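Local coordinates for sesquisabinene B synthase 2 (Santalum album, PDB 6A2A), which probably converts a farnesyl diphosphate substrate into the sesquiterpene sesquisabinene B with the help of magnesium or manganese ions, at residues 129-132 against 137-140. Residues are numbered along the deposited sequence; the frame is centred on the assembly and turned at random.
Sequences RIMR and FVPQ
Arg132 reaches from the last turn of helix 121-133 to the backbone of Val138, tying the helix's C-terminal end to the loop that follows it in the largely helical N-terminal domain of this plant terpene synthase. Two donors converge on one acceptor: Arg132 NE lies 3.0 Å from Val138 O and Arg132 NH2 lies 2.8 Å from the same oxygen, with N-H...O angles of 144° and 151°. The oxygen sits almost exactly in the guanidinium plane, and both nitrogens lie in the carbonyl plane, so NE and NH2 approach the one oxygen side-on. An extended chain from CG to NE carries the group across. NH1 also donates to Leu172 O and NH2 forms a salt bridge with Glu177, so several partners fix the rotation of this buried cation.

The tight side is apolar: Met131 CB and Val138 CG2 approach to 3.5 Å, closer than usual for two carbons, while the bent Met131 side chain continues to helix 98-110, where it meets Val105 and Val108. Phe137, the exposed residue of the contact, forms the looser side; its ring also meets Trp174. Its CB leads away from the helix, yet with CG anti to the backbone N (chi1 -173°) the ring swings back alongside the arginine, placing Phe137 CE1 over one guanidinium face, 3.3 Å from Arg132 NH2.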
ATOM      1  N   ARG A 129      40.794  13.336  12.613  1.00 22.26           N
ATOM      2  CA  ARG A 129      39.551  12.604  12.264  1.00 22.49           C
ATOM      3  C   ARG A 129      38.527  13.493  11.570  1.00 24.54           C
ATOM      4  O   ARG A 129      37.956  13.067  10.540  1.00 24.52           O
ATOM      5  CB  ARG A 129      38.942  11.925  13.494  1.00 23.34           C
ATOM      6  CG  ARG A 129      37.584  11.296  13.201  1.00 21.69           C
ATOM      7  CD  ARG A 129      37.165  10.306  14.283  1.00 22.82           C
ATOM      8  NE  ARG A 129      36.887  10.977  15.564  1.00 20.87           N
ATOM      9  CZ  ARG A 129      35.828  11.675  15.862  1.00 22.18           C
ATOM     10  NH1 ARG A 129      34.849  11.855  14.983  1.00 22.28           N
ATOM     11  NH2 ARG A 129      35.728  12.211  17.090  1.00 25.39           N
ATOM     12  N   ILE A 130      38.222  14.676  12.106  1.00 22.16           N
ATOM     13  CA  ILE A 130      37.195  15.521  11.589  1.00 24.55           C
ATOM     14  C   ILE A 130      37.585  15.970  10.181  1.00 25.46           C
ATOM     15  O   ILE A 130      36.727  16.092   9.314  1.00 23.49           O
ATOM     16  CB  ILE A 130      36.903  16.742  12.487  1.00 28.71           C
ATOM     17  CG1 ILE A 130      36.516  16.350  13.919  1.00 36.61           C
ATOM     18  CG2 ILE A 130      35.833  17.608  11.860  1.00 31.11           C
ATOM     19  CD1 ILE A 130      35.134  15.782  14.049  1.00 38.10           C
ATOM     20  N   MET A 131      38.845  16.335  10.028  1.00 24.13           N
ATOM     21  CA  MET A 131      39.342  16.710   8.661  1.00 25.20           C
ATOM     22  C   MET A 131      39.094  15.563   7.658  1.00 23.92           C
ATOM     23  O   MET A 131      38.442  15.790   6.617  1.00 24.91           O
ATOM     24  CB  MET A 131      40.817  17.065   8.717  1.00 27.28           C
ATOM     25  CG  MET A 131      41.125  18.373   9.456  1.00 33.08           C
ATOM     26  SD  MET A 131      40.290  19.795   8.836  1.00 36.25           S
ATOM     27  CE  MET A 131      40.439  20.926  10.222  1.00 43.43           C
ATOM     28  N   ARG A 132      39.541  14.364   7.961  1.00 24.29           N
ATOM     29  CA  ARG A 132      39.406  13.249   7.031  1.00 26.22           C
ATOM     30  C   ARG A 132      37.947  12.866   6.824  1.00 28.14           C
ATOM     31  O   ARG A 132      37.560  12.561   5.658  1.00 27.06           O
ATOM     32  CB  ARG A 132      40.238  12.047   7.456  1.00 23.50           C
ATOM     33  CG  ARG A 132      41.733  12.213   7.215  1.00 24.58           C
ATOM     34  CD  ARG A 132      42.422  10.901   7.206  1.00 23.06           C
ATOM     35  NE  ARG A 132      43.845  10.955   6.924  1.00 24.32           N
ATOM     36  CZ  ARG A 132      44.584   9.922   6.542  1.00 23.63           C
ATOM     37  NH1 ARG A 132      44.037   8.721   6.349  1.00 23.15           N
ATOM     38  NH2 ARG A 132      45.881  10.082   6.374  1.00 22.82           N
ATOM     39  N   PHE A 137      42.591  16.098   3.674  1.00 25.79           N
ATOM     40  CA  PHE A 137      43.605  15.185   4.008  1.00 27.79           C
ATOM     41  C   PHE A 137      44.508  15.740   5.123  1.00 31.37           C
ATOM     42  O   PHE A 137      44.817  16.932   5.135  1.00 33.48           O
ATOM     43  CB  PHE A 137      44.506  14.910   2.806  1.00 28.62           C
ATOM     44  CG  PHE A 137      45.502  13.823   3.053  1.00 28.44           C
ATOM     45  CD1 PHE A 137      45.082  12.505   3.111  1.00 28.66           C
ATOM     46  CD2 PHE A 137      46.832  14.096   3.310  1.00 30.65           C
ATOM     47  CE1 PHE A 137      45.984  11.492   3.375  1.00 28.13           C
ATOM     48  CE2 PHE A 137      47.731  13.072   3.565  1.00 29.16           C
ATOM     49  CZ  PHE A 137      47.304  11.770   3.596  1.00 31.67           C
ATOM     50  N   VAL A 138      44.891  14.854   6.028  1.00 26.69           N
ATOM     51  CA  VAL A 138      45.854  15.106   7.089  1.00 28.83           C
ATOM     52  C   VAL A 138      46.720  13.880   7.087  1.00 27.86           C
ATOM     53  O   VAL A 138      46.170  12.804   7.060  1.00 30.04           O
ATOM     54  CB  VAL A 138      45.210  15.312   8.474  1.00 25.84           C
ATOM     55  CG1 VAL A 138      46.273  15.517   9.536  1.00 26.75           C
ATOM     56  CG2 VAL A 138      44.247  16.469   8.494  1.00 23.62           C
ATOM     57  N   PRO A 139      48.043  14.027   7.066  1.00 28.91           N
ATOM     58  CA  PRO A 139      48.942  12.924   7.015  1.00 28.11           C
ATOM     59  C   PRO A 139      49.056  12.175   8.350  1.00 27.97           C
ATOM     60  O   PRO A 139      48.869  12.782   9.412  1.00 30.92           O
ATOM     61  CB  PRO A 139      50.322  13.508   6.665  1.00 30.86           C
ATOM     62  CG  PRO A 139      50.220  14.922   7.081  1.00 32.45           C
ATOM     63  CD  PRO A 139      48.768  15.303   6.988  1.00 31.38           C
ATOM     64  N   GLN A 140      49.348  10.908   8.282  1.00 24.56           N
ATOM     65  CA  GLN A 140      49.516  10.090   9.482  1.00 26.57           C
ATOM     66  C   GLN A 140      50.738  10.595  10.268  1.00 30.27           C
ATOM     67  O   GLN A 140      50.864  10.317  11.437  1.00 30.44           O
ATOM     68  CB  GLN A 140      49.739   8.611   9.214  1.00 27.83           C
ATOM     69  CG  GLN A 140      51.004   8.263   8.430  1.00 29.15           C
ATOM     70  CD  GLN A 140      51.379   6.812   8.448  1.00 31.11           C
ATOM     71  OE1 GLN A 140      50.745   5.964   9.076  1.00 30.62           O
ATOM     72  NE2 GLN A 140      52.458   6.491   7.753  1.00 29.97           N
TER